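Cortical-lytic enzyme (Bacillus cereus, PDB 4S3J) hydrolyses partly degraded spore-cortex peptidoglycan during germination, acting as an N-acetylglucosaminidase that recognises muramic acid delta-lactam. Local coordinates at residues V6-G11 against E38-G43; L111-I116 against L136-F141. All blocks are in the same frame, centred on the assembly; numbering follows the deposited sequence.

Overall arrangement
The two contacts sit in separate modules of a single chain and follow one another in sequence. Interaction 1 lies in the first LysM domain, where the end of strand 3-7 meets the loop that leads into strand 45-49. Interaction 2 lies in the glycosyl hydrolase family 18 barrel, joining the end of strand 104-111 to strand 135-143. Their centres are 35 Å apart and their nearest atoms about 23 Å, so neither touches the other. Only interaction 2 comes close to the catalytic centre: the side chain of Phe139 is about 6 Å from that of Glu220, the likely proton donor, whereas interaction 1 lies away from it.

Interaction 1. Residues V6-G11 against E38-G43; sequences VTVRSG and ETLVVG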
loop_
_atom_site.group_PDB
_atom_site.type_symbol
_atom_site.label_atom_id
_atom_site.label_comp_id
_atom_site.label_asym_id
_atom_site.label_seq_id
_atom_site.Cartn_x
_atom_site.Cartn_y
_atom_site.Cartn_z
ATOM N N VAL A 6 -6.626 14.081 -13.253
ATOM C CA VAL A 6 -6.173 15.136 -14.166
ATOM C C VAL A 6 -4.769 15.581 -13.736
ATOM O O VAL A 6 -4.535 15.823 -12.546
ATOM C CB VAL A 6 -7.121 16.350 -14.169
ATOM C CG1 VAL A 6 -6.581 17.464 -15.065
ATOM C CG2 VAL A 6 -8.489 15.931 -14.653
ATOM N N THR A 7 -3.853 15.707 -14.692
ATOM C CA THR A 7 -2.515 16.222 -14.405
ATOM C C THR A 7 -2.488 17.729 -14.613
ATOM O O THR A 7 -2.920 18.228 -15.658
ATOM C CB THR A 7 -1.452 15.550 -15.307
ATOM O OG1 THR A 7 -1.407 14.151 -15.035
ATOM C CG2 THR A 7 -0.059 16.088 -15.049
ATOM N N VAL A 8 -1.994 18.447 -13.604
ATOM C CA VAL A 8 -1.908 19.902 -13.631
ATOM C C VAL A 8 -0.943 20.367 -14.733
ATOM O O VAL A 8 0.128 19.795 -14.938
ATOM C CB VAL A 8 -1.454 20.429 -12.251
ATOM C CG1 VAL A 8 -1.144 21.927 -12.281
ATOM C CG2 VAL A 8 -2.523 20.131 -11.190
ATOM N N ARG A 9 -1.394 21.359 -15.486
ATOM C CA ARG A 9 -0.619 21.995 -16.568
ATOM C C ARG A 9 -0.317 23.446 -16.194
ATOM O O ARG A 9 -0.958 24.032 -15.310
ATOM C CB ARG A 9 -1.372 21.917 -17.883
ATOM C CG ARG A 9 -1.521 20.467 -18.345
ATOM C CD ARG A 9 -2.238 20.284 -19.679
ATOM N NE ARG A 9 -3.451 21.073 -19.813
ATOM C CZ ARG A 9 -4.206 21.074 -20.905
ATOM N NH1 ARG A 9 -3.866 20.330 -21.948
ATOM N NH2 ARG A 9 -5.299 21.823 -20.959
ATOM N N SER A 10 0.626 24.036 -16.924
ATOM C CA SER A 10 1.041 25.421 -16.690
ATOM C C SER A 10 -0.141 26.385 -16.664
ATOM O O SER A 10 -0.956 26.409 -17.585
ATOM C CB SER A 10 1.993 25.871 -17.802
ATOM O OG SER A 10 3.092 24.987 -17.928
ATOM N N GLY A 11 -0.234 27.171 -15.599
ATOM C CA GLY A 11 -1.288 28.170 -15.480
ATOM C C GLY A 11 -2.521 27.757 -14.713
ATOM O O GLY A 11 -3.357 28.596 -14.362
ATOM N N GLU A 38 -2.578 27.635 -1.423
ATOM C CA GLU A 38 -1.347 27.274 -2.117
ATOM C C GLU A 38 -1.537 27.112 -3.628
ATOM O O GLU A 38 -2.601 26.724 -4.103
ATOM C CB GLU A 38 -0.793 25.969 -1.528
ATOM C CG GLU A 38 -0.085 26.185 -0.192
ATOM C CD GLU A 38 0.326 24.902 0.507
ATOM O OE1 GLU A 38 -0.156 23.811 0.138
ATOM O OE2 GLU A 38 1.124 24.995 1.458
ATOM N N THR A 39 -0.479 27.396 -4.379
ATOM C CA THR A 39 -0.466 27.192 -5.809
ATOM C C THR A 39 -0.466 25.703 -6.150
ATOM O O THR A 39 -0.083 24.851 -5.315
ATOM C CB THR A 39 0.769 27.839 -6.420
ATOM O OG1 THR A 39 1.918 27.235 -5.820
ATOM C CG2 THR A 39 0.778 29.331 -6.134
ATOM N N LEU A 40 -0.934 25.383 -7.355
ATOM C CA LEU A 40 -0.777 24.047 -7.910
ATOM C C LEU A 40 0.600 23.902 -8.553
ATOM O O LEU A 40 1.175 24.867 -9.073
ATOM C CB LEU A 40 -1.873 23.739 -8.934
ATOM C CG LEU A 40 -3.321 23.761 -8.429
ATOM C CD1 LEU A 40 -4.293 23.440 -9.548
ATOM C CD2 LEU A 40 -3.530 22.792 -7.258
ATOM N N VAL A 41 1.107 22.675 -8.533
ATOM C CA VAL A 41 2.382 22.334 -9.133
ATOM C C VAL A 41 2.177 21.641 -10.471
ATOM O O VAL A 41 1.410 20.695 -10.564
ATOM C CB VAL A 41 3.201 21.421 -8.168
ATOM C CG1 VAL A 41 4.519 20.978 -8.817
ATOM C CG2 VAL A 41 3.462 22.130 -6.884
ATOM N N VAL A 42 2.835 22.121 -11.527
ATOM C CA VAL A 42 2.759 21.468 -12.828
ATOM C C VAL A 42 3.216 20.014 -12.684
ATOM O O VAL A 42 4.274 19.740 -12.102
ATOM C CB VAL A 42 3.614 22.212 -13.891
ATOM C CG1 VAL A 42 3.640 21.460 -15.217
ATOM C CG2 VAL A 42 3.067 23.590 -14.085
ATOM N N GLY A 43 2.410 19.076 -13.175
ATOM C CA GLY A 43 2.714 17.658 -13.053
ATOM C C GLY A 43 2.072 16.964 -11.863
ATOM O O GLY A 43 2.117 15.739 -11.753
#
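A single backbone hydrogen bond ties the two segments together where strand 3-7 has just ended. Gly43 N donates to Val8 O over 3.0 Å, nearly straight at the hydrogen (167°), but the donor stands above the carbonyl plane rather than on a lone pair. The chains run at a steep angle to each other here, 113° between their end-to-end directions. Gly43 has a positive phi of 95°, a backbone shape that glycine adopts readily.

The apolar part centres on Val8, whose CB points at the 38-43 loop. Its CG1, anti to the backbone N, reaches Leu40 CB at 3.9 Å and also lies 3.3 Å from Val41 O, while CG2 meets Leu40 CD1; the two side chains cross at about a right angle. Leu17, Leu34 and Leu46 also pack on Leu40, continuing this small core. Farther along, Val42 CG2 rests against the backbone of Ser10, 3.8 Å from its N, and Thr7 CG2 lies against Gly43 CA at 3.8 Å.

Val41 points away from this contact, onto helix 345-354, and Thr39 O accepts a hydrogen bond from Arg353, so the loop's other side meets the catalytic domain. The contact joins the exit of the first strand to the loop that leads into the second, in the beta-alpha-alpha-beta fold of a LysM domain, where two helices come between the two strands in sequence and the strands pair antiparallel.

Interaction 2. Residues L111-I116 against L136-F141; sequences LQPSTI and LAYFSF
Neighbouring parallel strands of a TIM barrel meet here, at the point where strand 104-111 gives way to the loop before helix 120-129. Two backbone hydrogen bonds hold the junction, with Leu111 bridging to Tyr138. Leu111 N donates to Ala137 O at 2.9 Å, approaching from above the carbonyl plane. Phe139 N returns a bond of 2.8 Å to Leu111 O, almost along the C=O axis (167°). Leu111 thus uses both its N-H and its carbonyl on the same neighbour, as expected of a parallel bridge.

The same carbonyl O lies in the plane of the Tyr138 ring, at its edge, 3.6 Å from CD1. Tyr138 has CG anti to its backbone N (chi1 -173°), which carries the ring alongside the departing loop. Its CD1 also meets Leu111 CD2 obliquely at 4.1 Å, and beyond it CE1 touches Pro113 CD at 3.4 Å, at the edge of the tyrosine ring and near its plane, the two side chains crossing at about a right angle. Leu111 and Tyr138 project to the same side of the sheet, where helices 120-129 and 155-164 pack on Leu111; the tyrosine hydroxyl is hydrogen-bonded to Thr153 O.

In the family 18 barrel, catalytic residues gather at the C-terminal ends of the strands, and Phe139 is placed accordingly, its side chain about 6 Å from that of Glu220, the likely proton donor. The phenyl ring packs edge-to-face with Trp408. Gln112 runs beside it in the same direction, extended, with NE2 3.9 Å from Phe139 CD1 and the amide plane turned 88° from the ring. The other end of that amide, OE1, is hydrogen-bonded to Lys409 NZ. A cis peptide bond joins Phe139 to Ser140, whose CB lies 3.7 Å above one face of the Phe139 ring, toward its rim.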
loop_
_atom_site.group_PDB
_atom_site.type_symbol
_atom_site.label_atom_id
_atom_site.label_comp_id
_atom_site.label_asym_id
_atom_site.label_seq_id
_atom_site.Cartn_x
_atom_site.Cartn_y
_atom_site.Cartn_z
ATOM N N LEU A 111 -0.244 0.463 11.185
ATOM C CA LEU A 111 -0.023 1.597 12.078
ATOM C C LEU A 111 1.215 1.311 12.887
ATOM O O LEU A 111 1.276 0.267 13.540
ATOM C CB LEU A 111 -1.223 1.799 13.015
ATOM C CG LEU A 111 -1.107 2.804 14.157
ATOM C CD1 LEU A 111 -1.033 4.223 13.600
ATOM C CD2 LEU A 111 -2.259 2.683 15.156
ATOM N N GLN A 112 2.190 2.211 12.861
ATOM C CA GLN A 112 3.436 2.024 13.590
ATOM C C GLN A 112 3.832 3.312 14.278
ATOM O O GLN A 112 4.565 4.105 13.699
ATOM C CB GLN A 112 4.558 1.581 12.649
ATOM C CG GLN A 112 5.875 1.340 13.382
ATOM C CD GLN A 112 7.085 1.331 12.466
ATOM O OE1 GLN A 112 7.226 2.178 11.580
ATOM N NE2 GLN A 112 7.960 0.354 12.669
ATOM N N PRO A 113 3.375 3.519 15.516
ATOM C CA PRO A 113 3.741 4.762 16.210
ATOM C C PRO A 113 5.198 4.780 16.663
ATOM O O PRO A 113 5.814 3.717 16.790
ATOM C CB PRO A 113 2.785 4.791 17.413
ATOM C CG PRO A 113 1.717 3.809 17.091
ATOM C CD PRO A 113 2.391 2.748 16.285
ATOM N N SER A 114 5.722 5.977 16.894
ATOM C CA SER A 114 7.110 6.158 17.304
ATOM C C SER A 114 7.209 6.806 18.682
ATOM O O SER A 114 8.305 7.118 19.138
ATOM C CB SER A 114 7.860 7.017 16.284
ATOM O OG SER A 114 7.258 8.289 16.157
ATOM N N THR A 115 6.071 7.005 19.339
ATOM C CA THR A 115 6.054 7.656 20.642
ATOM C C THR A 115 5.114 6.966 21.610
ATOM O O THR A 115 4.242 6.184 21.219
ATOM C CB THR A 115 5.628 9.129 20.529
ATOM O OG1 THR A 115 4.260 9.209 20.107
ATOM C CG2 THR A 115 6.510 9.871 19.541
ATOM N N ILE A 116 5.302 7.259 22.890
ATOM C CA ILE A 116 4.366 6.833 23.913
ATOM C C ILE A 116 4.014 8.051 24.754
ATOM O O ILE A 116 4.910 8.663 25.343
ATOM C CB ILE A 116 4.952 5.720 24.822
ATOM C CG1 ILE A 116 5.388 4.510 23.991
ATOM C CG2 ILE A 116 3.925 5.281 25.867
ATOM C CD1 ILE A 116 6.263 3.524 24.746
ATOM N N LEU A 136 -7.049 -3.607 10.092
ATOM C CA LEU A 136 -6.132 -2.627 10.679
ATOM C C LEU A 136 -5.042 -3.381 11.426
ATOM O O LEU A 136 -5.343 -4.213 12.296
ATOM C CB LEU A 136 -6.868 -1.677 11.615
ATOM C CG LEU A 136 -6.011 -0.639 12.344
ATOM C CD1 LEU A 136 -5.328 0.338 11.351
ATOM C CD2 LEU A 136 -6.845 0.120 13.356
ATOM N N ALA A 137 -3.790 -3.091 11.089
ATOM C CA ALA A 137 -2.637 -3.822 11.620
ATOM C C ALA A 137 -1.755 -2.965 12.504
ATOM O O ALA A 137 -0.916 -2.208 12.000
ATOM C CB ALA A 137 -1.801 -4.392 10.485
ATOM N N TYR A 138 -1.912 -3.100 13.819
ATOM C CA TYR A 138 -1.115 -2.343 14.763
ATOM C C TYR A 138 0.230 -3.034 14.979
ATOM O O TYR A 138 0.326 -4.118 15.562
ATOM C CB TYR A 138 -1.896 -2.141 16.064
ATOM C CG TYR A 138 -1.243 -1.214 17.082
ATOM C CD1 TYR A 138 -0.164 -0.418 16.750
ATOM C CD2 TYR A 138 -1.702 -1.167 18.391
ATOM C CE1 TYR A 138 0.430 0.403 17.690
ATOM C CE2 TYR A 138 -1.124 -0.329 19.322
ATOM C CZ TYR A 138 -0.059 0.436 18.977
ATOM O OH TYR A 138 0.536 1.265 19.918
ATOM N N PHE A 139 1.276 -2.384 14.484
ATOM C CA PHE A 139 2.623 -2.933 14.475
ATOM C C PHE A 139 3.371 -2.475 15.725
ATOM O O PHE A 139 3.610 -1.261 15.851
ATOM C CB PHE A 139 3.365 -2.450 13.220
ATOM C CG PHE A 139 4.661 -3.177 12.955
ATOM C CD1 PHE A 139 5.819 -2.817 13.607
ATOM C CD2 PHE A 139 4.722 -4.185 12.001
ATOM C CE1 PHE A 139 7.019 -3.484 13.351
ATOM C CE2 PHE A 139 5.912 -4.833 11.747
ATOM C CZ PHE A 139 7.049 -4.482 12.412
ATOM N N SER A 140 3.755 -3.353 16.668
ATOM C CA SER A 140 3.492 -4.802 16.696
ATOM C C SER A 140 3.554 -5.315 18.140
ATOM O O SER A 140 3.955 -4.597 19.041
ATOM C CB SER A 140 4.529 -5.571 15.865
ATOM O OG SER A 140 5.773 -5.601 16.545
ATOM N N PHE A 141 3.128 -6.553 18.335
ATOM C CA PHE A 141 3.418 -7.329 19.545
ATOM C C PHE A 141 4.726 -8.063 19.311
ATOM O O PHE A 141 4.842 -8.795 18.328
ATOM C CB PHE A 141 2.324 -8.348 19.823
ATOM C CG PHE A 141 1.022 -7.768 20.295
ATOM C CD1 PHE A 141 0.223 -7.023 19.427
ATOM C CD2 PHE A 141 0.569 -7.995 21.585
ATOM C CE1 PHE A 141 -0.978 -6.510 19.852
ATOM C CE2 PHE A 141 -0.650 -7.475 22.011
ATOM C CZ PHE A 141 -1.420 -6.736 21.140
#